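Local coordinates for cellulosomal scaffoldin (Acetivibrio cellulolyticus, PDB 3ZUC), which probably binds crystalline cellulose through this family 3b carbohydrate-binding module, one domain of a longer cellulosomal scaffoldin that also has a predicted cellulase domain, at residues A[43-48]-A[118-123]; A[10-15]-A[124-129]; A[23-28]-A[105-110]; A[67-72]-A[87-92]. All coordinates share one frame; numbering follows the deposited sequence. Where two conformers were deposited one is given.

In the fold
The four contacts sample the two sheets of a beta-sandwich and the loops at its calcium end. Interactions 3 and 4 are antiparallel strand pairings, one in each sheet, each turning one face into the core and the other outward; F26, V106 and F110 of interaction 3 meet I89, V69, F91 and L87 of interaction 4 between the sheets. Interaction 1 is the buried contact, and its chemistry is metal coordination where strand 42-47 runs out. Interaction 2, partly open to solvent, relies on an asparagine and on waters. It touches interaction 1 through Y46–S125 and Y45–N12 hydrogen bonds, and interaction 3 through paired strands 6-12 and 24-30. Interactions 2 and 4 lie on opposite sides of the chain's centre, about 19 Å apart between centres.

Interaction 1: A[43-48]-A[118-123]; sequences LHYYFT and YNQADD. With CA (calcium ion), chain B; EDO (1,2-ethanediol), chain C.
T48 meets N119, D122 and D123 around a calcium ion, and metal coordination is the main kind of interaction here. T48 supplies two ligands, its carbonyl O and its hydroxyl, with OG1 2.4 Å from the calcium; N119 gives its carbonyl O at 2.3 Å, and D122 and D123 each give OD1. D50 and a water complete the seven-ligand site. A chi1 of 64° puts T48 OG1 between the backbone N and the carbonyl carbon, and this hydroxyl and the residue's own carbonyl O both bind the metal.

Hydrogen bonds between the ligands brace the first shell. T48 and D122 meet tip to tip, the hydroxyl OG1 donating to D122 OD2 over 2.6 Å on its syn side but well out of the carboxylate plane. T48 N donates to D123 OD1 at 2.9 Å, approaching from above the carboxylate plane, so that one oxygen serves both metal and backbone. Such a site, tying the end of strand 42-47 to a loop, belongs to the jelly-roll beta-sandwich of family 3 modules. An Asx turn, A121 N to N119 OD1, shapes that loop.

Water extends the polar network: one molecule accepts from Y45 OH, itself bonded to N12, and donates to D123 OD2 and to Q120 OE1, whose NE2 bonds Q16 O.

In van der Waals packing, F47 CB rests 3.4 Å from D123 CG of the carboxylate. The apolar contact is lighter: the rings of F47 and Y118 cross obliquely, F47 CE2 lying 4.1 Å from Y118 CE1.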
# COMPACT_ATOMS: atom_id res chain seq x y z
N LEU A 43 0.14 -5.03 -2.61
CA LEU A 43 -0.04 -4.34 -1.34
C LEU A 43 -1.46 -3.80 -1.28
O LEU A 43 -1.99 -3.36 -2.29
CB LEU A 43 0.92 -3.14 -1.21
CG LEU A 43 2.39 -3.44 -1.51
CD1 LEU A 43 3.19 -2.16 -1.58
CD2 LEU A 43 2.97 -4.39 -0.49
N HIS A 44 -2.08 -3.81 -0.09
CA HIS A 44 -3.38 -3.18 0.11
C HIS A 44 -3.34 -2.08 1.17
O HIS A 44 -2.72 -2.23 2.23
CB HIS A 44 -4.46 -4.16 0.57
CG HIS A 44 -4.86 -5.17 -0.44
ND1 HIS A 44 -5.77 -6.16 -0.16
CD2 HIS A 44 -4.51 -5.33 -1.73
CE1 HIS A 44 -5.95 -6.91 -1.24
NE2 HIS A 44 -5.20 -6.42 -2.21
N TYR A 45 -4.08 -1.02 0.87
CA TYR A 45 -4.36 0.08 1.80
C TYR A 45 -5.89 0.21 1.89
O TYR A 45 -6.54 0.47 0.87
CB TYR A 45 -3.73 1.38 1.33
CG TYR A 45 -3.89 2.53 2.29
CD1 TYR A 45 -5.00 3.35 2.25
CD2 TYR A 45 -2.93 2.78 3.27
CE1 TYR A 45 -5.16 4.40 3.16
CE2 TYR A 45 -3.07 3.81 4.17
CZ TYR A 45 -4.18 4.63 4.11
OH TYR A 45 -4.25 5.66 5.02
N TYR A 46 -6.45 0.03 3.08
CA TYR A 46 -7.89 -0.02 3.32
C TYR A 46 -8.40 1.30 3.89
O TYR A 46 -7.79 1.89 4.78
CB TYR A 46 -8.19 -1.14 4.33
CG TYR A 46 -7.83 -2.52 3.85
CD1 TYR A 46 -8.72 -3.25 3.08
CD2 TYR A 46 -6.60 -3.09 4.13
CE1 TYR A 46 -8.43 -4.51 2.61
CE2 TYR A 46 -6.28 -4.35 3.67
CZ TYR A 46 -7.19 -5.07 2.90
OH TYR A 46 -6.86 -6.34 2.46
N PHE A 47 -9.56 1.73 3.39
CA PHE A 47 -10.07 3.03 3.77
C PHE A 47 -11.58 3.09 3.55
O PHE A 47 -12.17 2.23 2.90
CB PHE A 47 -9.33 4.14 2.99
CG PHE A 47 -9.53 4.10 1.49
CD1 PHE A 47 -8.79 3.23 0.69
CD2 PHE A 47 -10.42 4.96 0.86
CE1 PHE A 47 -8.97 3.21 -0.68
CE2 PHE A 47 -10.59 4.95 -0.50
CZ PHE A 47 -9.86 4.08 -1.29
N THR A 48 -12.19 4.15 4.08
CA THR A 48 -13.55 4.52 3.72
C THR A 48 -13.48 5.72 2.78
O THR A 48 -12.81 6.72 3.08
CB THR A 48 -14.45 4.83 4.91
OG1 THR A 48 -13.94 5.97 5.59
CG2 THR A 48 -14.54 3.66 5.86
N TYR A 118 -11.42 13.33 1.26
CA TYR A 118 -11.50 12.17 2.13
C TYR A 118 -11.52 12.62 3.60
O TYR A 118 -11.04 13.70 3.92
CB TYR A 118 -10.24 11.32 1.97
CG TYR A 118 -10.02 10.73 0.60
CD1 TYR A 118 -10.63 9.55 0.22
CD2 TYR A 118 -9.16 11.32 -0.30
CE1 TYR A 118 -10.39 8.97 -1.02
CE2 TYR A 118 -8.91 10.76 -1.53
CZ TYR A 118 -9.51 9.58 -1.89
OH TYR A 118 -9.26 9.06 -3.14
N ASN A 119 -12.04 11.75 4.48
CA ASN A 119 -11.77 11.81 5.92
C ASN A 119 -10.82 10.69 6.26
O ASN A 119 -11.21 9.52 6.30
CB ASN A 119 -13.06 11.66 6.75
CG ASN A 119 -12.77 11.51 8.22
OD1 ASN A 119 -11.74 12.01 8.71
ND2 ASN A 119 -13.64 10.83 8.94
N GLN A 120 -9.55 11.00 6.48
CA GLN A 120 -8.57 9.95 6.75
C GLN A 120 -8.77 9.30 8.11
O GLN A 120 -8.34 8.16 8.33
CB GLN A 120 -7.14 10.48 6.65
CG GLN A 120 -6.81 11.10 5.32
CD GLN A 120 -5.33 11.06 5.05
OE1 GLN A 120 -4.81 10.01 4.65
NE2 GLN A 120 -4.63 12.17 5.29
N ALA A 121 -9.37 10.02 9.05
CA ALA A 121 -9.31 9.62 10.44
C ALA A 121 -9.95 8.27 10.71
O ALA A 121 -9.53 7.58 11.64
CB ALA A 121 -9.97 10.68 11.33
N ASP A 122 -10.97 7.90 9.93
CA ASP A 122 -11.66 6.63 10.13
C ASP A 122 -11.11 5.48 9.29
O ASP A 122 -11.68 4.39 9.32
CB ASP A 122 -13.16 6.77 9.90
CG ASP A 122 -13.53 6.97 8.43
OD1 ASP A 122 -12.71 7.52 7.67
OD2 ASP A 122 -14.67 6.59 8.06
N ASP A 123 -10.03 5.69 8.55
CA ASP A 123 -9.57 4.67 7.63
C ASP A 123 -8.80 3.57 8.36
O ASP A 123 -7.88 3.86 9.13
CB ASP A 123 -8.68 5.29 6.56
CG ASP A 123 -9.44 6.23 5.64
OD1 ASP A 123 -10.69 6.12 5.58
OD2 ASP A 123 -8.76 7.05 4.96
CA CA B . -12.37 7.75 5.30
C1 EDO C . -9.29 -8.89 0.22
O1 EDO C . -7.88 -9.00 0.07
C2 EDO C . -9.63 -7.68 1.07
O2 EDO C . -9.02 -7.80 2.36
O HOH W 1 -6.08 7.46 4.87
O HOH W 2 -10.67 8.45 3.65

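Interaction 2: A[10-15]-A[124-129]; sequences FFNAGT and YSFNSS
N12 carries the tight half of this contact, offering one oxygen to the opposing backbone while its amide packs beside the ring of F126. N127 N donates to N12 OD1 over 2.9 Å in a nearly straight bond (170°), the donor tilted from the plane of the amide. The same side chain crosses that of F126 at about a right angle, with N12 CG 3.6 Å from F126 CD1 and the amide and ring planes 60° apart. F126 leaves its backbone pointing away from strand 6-12, and its chi1 of 179° sets CG anti to the backbone N; the ring nevertheless reaches N12 with CD1. Deeper still, F10 CE2 approaches S125 O at 3.9 Å, an oxygen that accepts a hydrogen bond from W136 NE1. Two waters bridge the buried residues of the two segments: one links F10 O to N127 ND2, the other N12 N to N127 O.

Toward solvent the fit is looser. The exposed T15 touches the far end of the same ring, its carbonyl O 3.7 Å from F126 CZ and near the ring plane, and its CG2 lies 3.8 Å from N127 O, close to the carbonyl of exposed S128.

N127 OD1 accepts from S129 N of its own loop at 2.9 Å, and from A130 N. An Asx turn thus shapes the loop that follows the calcium site, laid against the end of strand 6-12 in the beta-sandwich.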
# COMPACT_ATOMS: atom_id res chain seq x y z
N PHE A 10 5.41 1.07 7.04
CA PHE A 10 4.48 1.99 6.45
C PHE A 10 4.42 3.29 7.24
O PHE A 10 4.58 3.28 8.47
CB PHE A 10 3.07 1.36 6.47
CG PHE A 10 2.03 2.21 5.78
CD1 PHE A 10 1.93 2.21 4.40
CD2 PHE A 10 1.20 3.05 6.50
CE1 PHE A 10 1.05 3.05 3.76
CE2 PHE A 10 0.31 3.88 5.85
CZ PHE A 10 0.27 3.88 4.48
N PHE A 11 4.12 4.40 6.55
CA PHE A 11 3.57 5.59 7.19
C PHE A 11 2.85 6.41 6.14
O PHE A 11 2.97 6.16 4.94
CB PHE A 11 4.60 6.42 7.99
CG PHE A 11 5.60 7.21 7.17
CD1 PHE A 11 6.66 6.59 6.53
CD2 PHE A 11 5.53 8.58 7.12
CE1 PHE A 11 7.62 7.31 5.84
CE2 PHE A 11 6.48 9.32 6.42
CZ PHE A 11 7.53 8.69 5.80
N ASN A 12 2.07 7.38 6.60
CA ASN A 12 1.36 8.31 5.74
C ASN A 12 2.14 9.61 5.62
O ASN A 12 2.46 10.24 6.64
CB ASN A 12 -0.02 8.64 6.34
CG ASN A 12 -0.97 7.46 6.27
OD1 ASN A 12 -1.03 6.63 7.18
ND2 ASN A 12 -1.70 7.36 5.16
N ALA A 13 2.44 10.06 4.40
CA ALA A 13 3.25 11.28 4.24
C ALA A 13 2.50 12.55 4.58
O ALA A 13 3.13 13.55 4.89
CB ALA A 13 3.82 11.40 2.84
N GLY A 14 1.18 12.51 4.46
CA GLY A 14 0.28 13.60 4.82
C GLY A 14 -0.79 13.05 5.75
O GLY A 14 -1.40 12.02 5.46
N THR A 15 -1.00 13.73 6.87
CA THR A 15 -1.85 13.21 7.92
C THR A 15 -3.03 14.12 8.29
O THR A 15 -3.61 13.97 9.36
CB THR A 15 -1.05 12.85 9.17
OG1 THR A 15 -0.33 14.01 9.57
CG2 THR A 15 -0.11 11.69 8.91
N TYR A 124 -9.11 2.32 8.05
CA TYR A 124 -8.49 1.17 8.69
C TYR A 124 -6.96 1.25 8.64
O TYR A 124 -6.29 0.97 9.63
CB TYR A 124 -8.98 -0.11 8.00
CG TYR A 124 -8.43 -1.40 8.52
CD1 TYR A 124 -7.29 -1.98 7.98
CD2 TYR A 124 -9.11 -2.10 9.49
CE1 TYR A 124 -6.82 -3.20 8.42
CE2 TYR A 124 -8.66 -3.32 9.94
CZ TYR A 124 -7.51 -3.87 9.41
OH TYR A 124 -7.07 -5.09 9.88
N SER A 125 -6.40 1.61 7.48
CA SER A 125 -4.96 1.60 7.31
C SER A 125 -4.24 2.90 7.71
O SER A 125 -3.00 2.93 7.70
CB SER A 125 -4.59 1.27 5.86
OG SER A 125 -5.02 -0.02 5.47
N PHE A 126 -4.97 3.96 8.03
CA PHE A 126 -4.35 5.25 8.28
C PHE A 126 -3.61 5.27 9.60
O PHE A 126 -4.14 4.83 10.63
CB PHE A 126 -5.44 6.33 8.31
CG PHE A 126 -4.95 7.73 8.58
CD1 PHE A 126 -4.09 8.38 7.71
CD2 PHE A 126 -5.42 8.43 9.68
CE1 PHE A 126 -3.69 9.68 7.93
CE2 PHE A 126 -5.04 9.75 9.90
CZ PHE A 126 -4.18 10.37 9.02
N ASN A 127 -2.40 5.82 9.57
CA ASN A 127 -1.60 6.01 10.77
C ASN A 127 -1.47 7.51 10.99
O ASN A 127 -0.77 8.21 10.26
CB ASN A 127 -0.25 5.33 10.61
CG ASN A 127 0.52 5.34 11.89
OD1 ASN A 127 0.47 6.31 12.63
ND2 ASN A 127 1.23 4.26 12.19
N SER A 128 -2.18 8.02 12.00
CA SER A 128 -2.21 9.45 12.22
C SER A 128 -0.92 10.00 12.87
O SER A 128 -0.73 11.21 12.90
CB SER A 128 -3.41 9.82 13.10
OG SER A 128 -3.17 9.40 14.42
N SER A 129 -0.06 9.11 13.37
CA SER A 129 1.02 9.49 14.29
C SER A 129 2.45 9.23 13.78
O SER A 129 3.39 9.93 14.17
CB SER A 129 0.82 8.75 15.63
OG SER A 129 2.04 8.56 16.31
O HOH W 3 2.16 3.03 9.95
O HOH W 4 1.78 7.91 9.40

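Interaction 3: A[23-28]-A[105-110]; sequences YPKFRL and EVQGRF
F26 and V106 face each other as an antiparallel hydrogen-bonded pair at the middle of this strand pairing. Backbone bonds come first: F26 N donates to V106 O, V106 N to F26 O at 2.8 Å, and G108 N to P24 O at 3.0 Å. Beside them, the CA-H groups of K25 and E105 point at V106 O and F26 O, the latter pair only 3.2 Å from carbon to oxygen. The strand axes close to 4.6 Å at an angle of 170°.

Polar side chains occupy the face that holds K25, R27, E105 and Q107. K25 and Q107 lie side by side, pointing the same way, and K25 NZ donates to Q107 OE1 over 2.8 Å from above the amide plane. A bend at chi3 (63°) in the lysine turns CE back toward this oxygen, 3.1 Å away. E105 brings an opposite charge near the lysine, OE1 4.3 Å from K25 NZ, too far for a salt bridge; a water joins the two and another joins R27 NH1 to E105 OE2. E105 OE1 also bonds Y133, while R27 pairs with E9.

Apolar contacts line the reverse side, where F26 and V106 abut through CB and P24 CD reaches F110 CD1.

In the sheet, strand 24-30 is flanked by 6-12 and 102-112, and the latter also pairs with 55-61. There R109 forms a salt bridge with D60, consistent with the arginine–aspartate pair in the planar cellulose-binding strip of related modules. F26 and V106 turn inward against I89 and F91 of strand 83-91.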
# COMPACT_ATOMS: atom_id res chain seq x y z
N TYR A 23 -1.67 9.55 1.03
CA TYR A 23 -0.22 9.54 0.72
C TYR A 23 0.49 8.31 1.31
O TYR A 23 1.34 8.43 2.20
CB TYR A 23 0.43 10.80 1.31
CG TYR A 23 -0.08 12.14 0.83
CD1 TYR A 23 -1.22 12.73 1.37
CD2 TYR A 23 0.63 12.87 -0.10
CE1 TYR A 23 -1.64 14.00 0.96
CE2 TYR A 23 0.22 14.11 -0.51
CZ TYR A 23 -0.91 14.68 0.02
OH TYR A 23 -1.26 15.93 -0.40
N PRO A 24 0.18 7.11 0.82
CA PRO A 24 0.81 5.93 1.38
C PRO A 24 2.28 5.81 1.04
O PRO A 24 2.67 6.00 -0.12
CB PRO A 24 0.01 4.79 0.72
CG PRO A 24 -0.43 5.37 -0.59
CD PRO A 24 -0.76 6.79 -0.26
N LYS A 25 3.09 5.46 2.04
CA LYS A 25 4.50 5.17 1.85
C LYS A 25 4.81 3.82 2.47
O LYS A 25 4.63 3.64 3.68
CB LYS A 25 5.39 6.25 2.52
CG LYS A 25 5.34 7.55 1.81
CD LYS A 25 6.29 8.56 2.36
CE LYS A 25 7.74 8.16 2.23
NZ LYS A 25 8.63 9.38 2.15
N PHE A 26 5.30 2.89 1.66
CA PHE A 26 5.67 1.57 2.11
C PHE A 26 7.18 1.39 2.02
O PHE A 26 7.81 1.88 1.08
CB PHE A 26 5.06 0.49 1.20
CG PHE A 26 3.57 0.33 1.28
CD1 PHE A 26 2.71 1.12 0.55
CD2 PHE A 26 3.02 -0.66 2.08
CE1 PHE A 26 1.31 0.90 0.65
CE2 PHE A 26 1.66 -0.89 2.15
CZ PHE A 26 0.83 -0.11 1.45
N ARG A 27 7.75 0.62 2.94
CA ARG A 27 9.11 0.11 2.80
C ARG A 27 9.03 -1.39 2.90
O ARG A 27 8.52 -1.93 3.88
CB ARG A 27 10.06 0.69 3.85
CG ARG A 27 11.50 0.18 3.66
CD ARG A 27 12.52 1.06 4.33
NE ARG A 27 12.37 1.03 5.77
CZ ARG A 27 12.97 1.89 6.59
NH1 ARG A 27 13.74 2.85 6.09
NH2 ARG A 27 12.79 1.78 7.89
N LEU A 28 9.52 -2.05 1.87
CA LEU A 28 9.49 -3.50 1.76
C LEU A 28 10.90 -4.03 1.91
O LEU A 28 11.78 -3.61 1.17
CB LEU A 28 8.94 -3.92 0.41
CG LEU A 28 7.62 -3.28 -0.01
CD1 LEU A 28 7.21 -3.80 -1.38
CD2 LEU A 28 6.51 -3.45 1.04
N GLU A 105 11.60 1.41 -1.09
CA GLU A 105 10.45 2.24 -0.77
C GLU A 105 9.49 2.30 -1.96
O GLU A 105 9.91 2.23 -3.12
CB GLU A 105 10.90 3.67 -0.41
CG GLU A 105 11.76 3.74 0.87
CD GLU A 105 12.11 5.15 1.34
OE1 GLU A 105 11.22 6.01 1.45
OE2 GLU A 105 13.29 5.38 1.69
N VAL A 106 8.20 2.46 -1.65
CA VAL A 106 7.16 2.71 -2.63
C VAL A 106 6.36 3.89 -2.11
O VAL A 106 5.69 3.79 -1.09
CB VAL A 106 6.27 1.49 -2.81
CG1 VAL A 106 5.20 1.78 -3.81
CG2 VAL A 106 7.10 0.29 -3.25
N GLN A 107 6.45 5.02 -2.80
CA GLN A 107 5.85 6.28 -2.35
C GLN A 107 4.82 6.73 -3.38
O GLN A 107 5.15 6.93 -4.55
CB GLN A 107 6.94 7.33 -2.22
CG GLN A 107 6.46 8.71 -1.85
CD GLN A 107 7.61 9.59 -1.44
OE1 GLN A 107 8.46 9.17 -0.66
NE2 GLN A 107 7.65 10.81 -1.95
N GLY A 108 3.55 6.72 -2.95
CA GLY A 108 2.43 7.04 -3.84
C GLY A 108 1.42 8.03 -3.27
O GLY A 108 1.44 8.33 -2.08
N ARG A 109 0.57 8.60 -4.15
CA ARG A 109 -0.60 9.37 -3.72
C ARG A 109 -1.81 8.76 -4.43
O ARG A 109 -1.68 8.14 -5.48
CB ARG A 109 -0.53 10.89 -4.08
CG ARG A 109 0.68 11.64 -3.51
CD ARG A 109 0.90 12.94 -4.28
NE ARG A 109 1.31 12.63 -5.63
CZ ARG A 109 0.62 12.84 -6.74
NH1 ARG A 109 -0.56 13.49 -6.74
NH2 ARG A 109 1.13 12.39 -7.88
N PHE A 110 -3.00 9.01 -3.89
CA PHE A 110 -4.22 8.84 -4.64
C PHE A 110 -5.23 9.91 -4.29
O PHE A 110 -5.19 10.52 -3.22
CB PHE A 110 -4.79 7.42 -4.54
CG PHE A 110 -5.24 6.92 -3.18
CD1 PHE A 110 -4.37 6.23 -2.34
CD2 PHE A 110 -6.57 7.05 -2.79
CE1 PHE A 110 -4.82 5.66 -1.16
CE2 PHE A 110 -7.02 6.48 -1.60
CZ PHE A 110 -6.15 5.78 -0.80
O HOH W 5 11.08 8.25 2.85
O HOH W 6 14.78 3.25 3.35

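Interaction 4: A[67-72]-A[87-92]; sequences SNVTGT and LEIAFS
V69 sets one methyl group against each of two neighbours on strand 83-91. Its chi1 of -179° holds CG1 anti to the backbone N, where it meets I89 CG2 at 3.6 Å; CG2, the other branch, lies alongside F91 and touches CD2 and CE2, each at 3.9 Å. V69 and F91 point the same way as a non-hydrogen-bonded pair, and their face turns into the core, toward V106. Farther along that face G71 has no side chain, and L87 CD1 packs 3.9 Å from G71 CA.

The other face is more polar. T70 and T72 both keep OG1 between the backbone N and the carbonyl carbon (chi1 57°). From there T72 OG1 shares a water with E88 O, the carbonyl that already accepts from T72 N. T72 and E88 run side by side, and E88, extended beyond CG, sends its carboxylate on to H44.

At the end of the ladder N68 and S92 are joined twice. S92 N donates to N68 O at 2.9 Å, and S92 OG to N68 OD1 at 2.9 Å, from above the amide plane rather than in it. N68 ND2 bonds V64 O, giving the amide a second anchor, while S92 OG accepts a weak bond from A94 N.

Four backbone bonds pair T70 with A90 and T72 with E88 between antiparallel strands whose directions differ by 153°. The arrangement is a beta-hairpin, strands 69-80 and 83-91, whose first strand forms an edge of its sheet in the beta-sandwich.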
# COMPACT_ATOMS: atom_id res chain seq x y z
N SER A 67 7.17 3.94 -12.84
CA SER A 67 6.24 3.50 -13.88
C SER A 67 5.91 2.01 -13.79
O SER A 67 4.95 1.55 -14.40
CB SER A 67 6.78 3.80 -15.29
OG SER A 67 7.92 3.03 -15.57
N ASN A 68 6.70 1.27 -13.01
CA ASN A 68 6.48 -0.16 -12.80
C ASN A 68 5.54 -0.45 -11.63
O ASN A 68 5.27 -1.61 -11.35
CB ASN A 68 7.83 -0.85 -12.59
CG ASN A 68 8.68 -0.76 -13.81
OD1 ASN A 68 8.20 -0.97 -14.91
ND2 ASN A 68 9.96 -0.48 -13.63
N VAL A 69 5.05 0.60 -10.97
CA VAL A 69 4.20 0.46 -9.79
C VAL A 69 2.87 1.11 -10.09
O VAL A 69 2.82 2.30 -10.39
CB VAL A 69 4.85 1.16 -8.59
CG1 VAL A 69 3.99 1.00 -7.35
CG2 VAL A 69 6.28 0.66 -8.35
N THR A 70 1.80 0.32 -10.06
CA THR A 70 0.47 0.82 -10.41
C THR A 70 -0.55 0.44 -9.35
O THR A 70 -0.31 -0.45 -8.53
CB THR A 70 0.03 0.32 -11.79
OG1 THR A 70 0.05 -1.10 -11.79
CG2 THR A 70 0.95 0.86 -12.88
N GLY A 71 -1.68 1.14 -9.37
CA GLY A 71 -2.70 0.94 -8.37
C GLY A 71 -4.07 0.88 -8.98
O GLY A 71 -4.38 1.59 -9.96
N THR A 72 -4.93 0.08 -8.36
CA THR A 72 -6.34 0.00 -8.69
C THR A 72 -7.14 0.02 -7.40
O THR A 72 -6.60 -0.17 -6.31
CB THR A 72 -6.67 -1.25 -9.50
OG1 THR A 72 -6.24 -2.38 -8.76
CG2 THR A 72 -6.03 -1.24 -10.87
N LEU A 87 -7.12 0.22 -1.96
CA LEU A 87 -6.12 0.38 -3.00
C LEU A 87 -5.31 -0.90 -3.07
O LEU A 87 -4.84 -1.38 -2.03
CB LEU A 87 -5.20 1.54 -2.63
CG LEU A 87 -3.90 1.66 -3.42
CD1 LEU A 87 -4.12 2.01 -4.87
CD2 LEU A 87 -2.96 2.64 -2.74
N GLU A 88 -5.12 -1.44 -4.26
CA GLU A 88 -4.23 -2.56 -4.50
C GLU A 88 -3.09 -2.09 -5.40
O GLU A 88 -3.33 -1.64 -6.53
CB GLU A 88 -4.96 -3.74 -5.15
CG GLU A 88 -4.05 -4.92 -5.42
CD GLU A 88 -4.84 -6.16 -5.77
OE1 GLU A 88 -5.38 -6.83 -4.87
OE2 GLU A 88 -4.94 -6.47 -6.97
N ILE A 89 -1.87 -2.16 -4.88
CA ILE A 89 -0.66 -1.80 -5.61
C ILE A 89 -0.03 -3.07 -6.16
O ILE A 89 0.08 -4.07 -5.44
CB ILE A 89 0.32 -1.06 -4.69
CG1 ILE A 89 -0.27 0.26 -4.21
CG2 ILE A 89 1.65 -0.83 -5.39
CD1 ILE A 89 0.52 0.92 -3.11
N ALA A 90 0.39 -3.01 -7.42
CA ALA A 90 1.05 -4.10 -8.12
C ALA A 90 2.34 -3.59 -8.78
O ALA A 90 2.51 -2.39 -9.03
CB ALA A 90 0.13 -4.67 -9.18
N PHE A 91 3.22 -4.53 -9.06
CA PHE A 91 4.51 -4.29 -9.70
C PHE A 91 4.57 -5.05 -11.02
O PHE A 91 4.18 -6.22 -11.09
CB PHE A 91 5.64 -4.86 -8.83
CG PHE A 91 5.79 -4.18 -7.50
CD1 PHE A 91 5.10 -4.65 -6.40
CD2 PHE A 91 6.63 -3.10 -7.34
CE1 PHE A 91 5.24 -4.05 -5.17
CE2 PHE A 91 6.78 -2.49 -6.11
CZ PHE A 91 6.09 -2.96 -5.03
N SER A 92 5.08 -4.41 -12.06
CA SER A 92 5.29 -5.08 -13.33
C SER A 92 6.55 -5.95 -13.30
O SER A 92 7.38 -5.85 -12.41
CB SER A 92 5.46 -4.04 -14.42
OG SER A 92 6.72 -3.43 -14.25
O HOH W 7 -3.41 -2.90 -9.01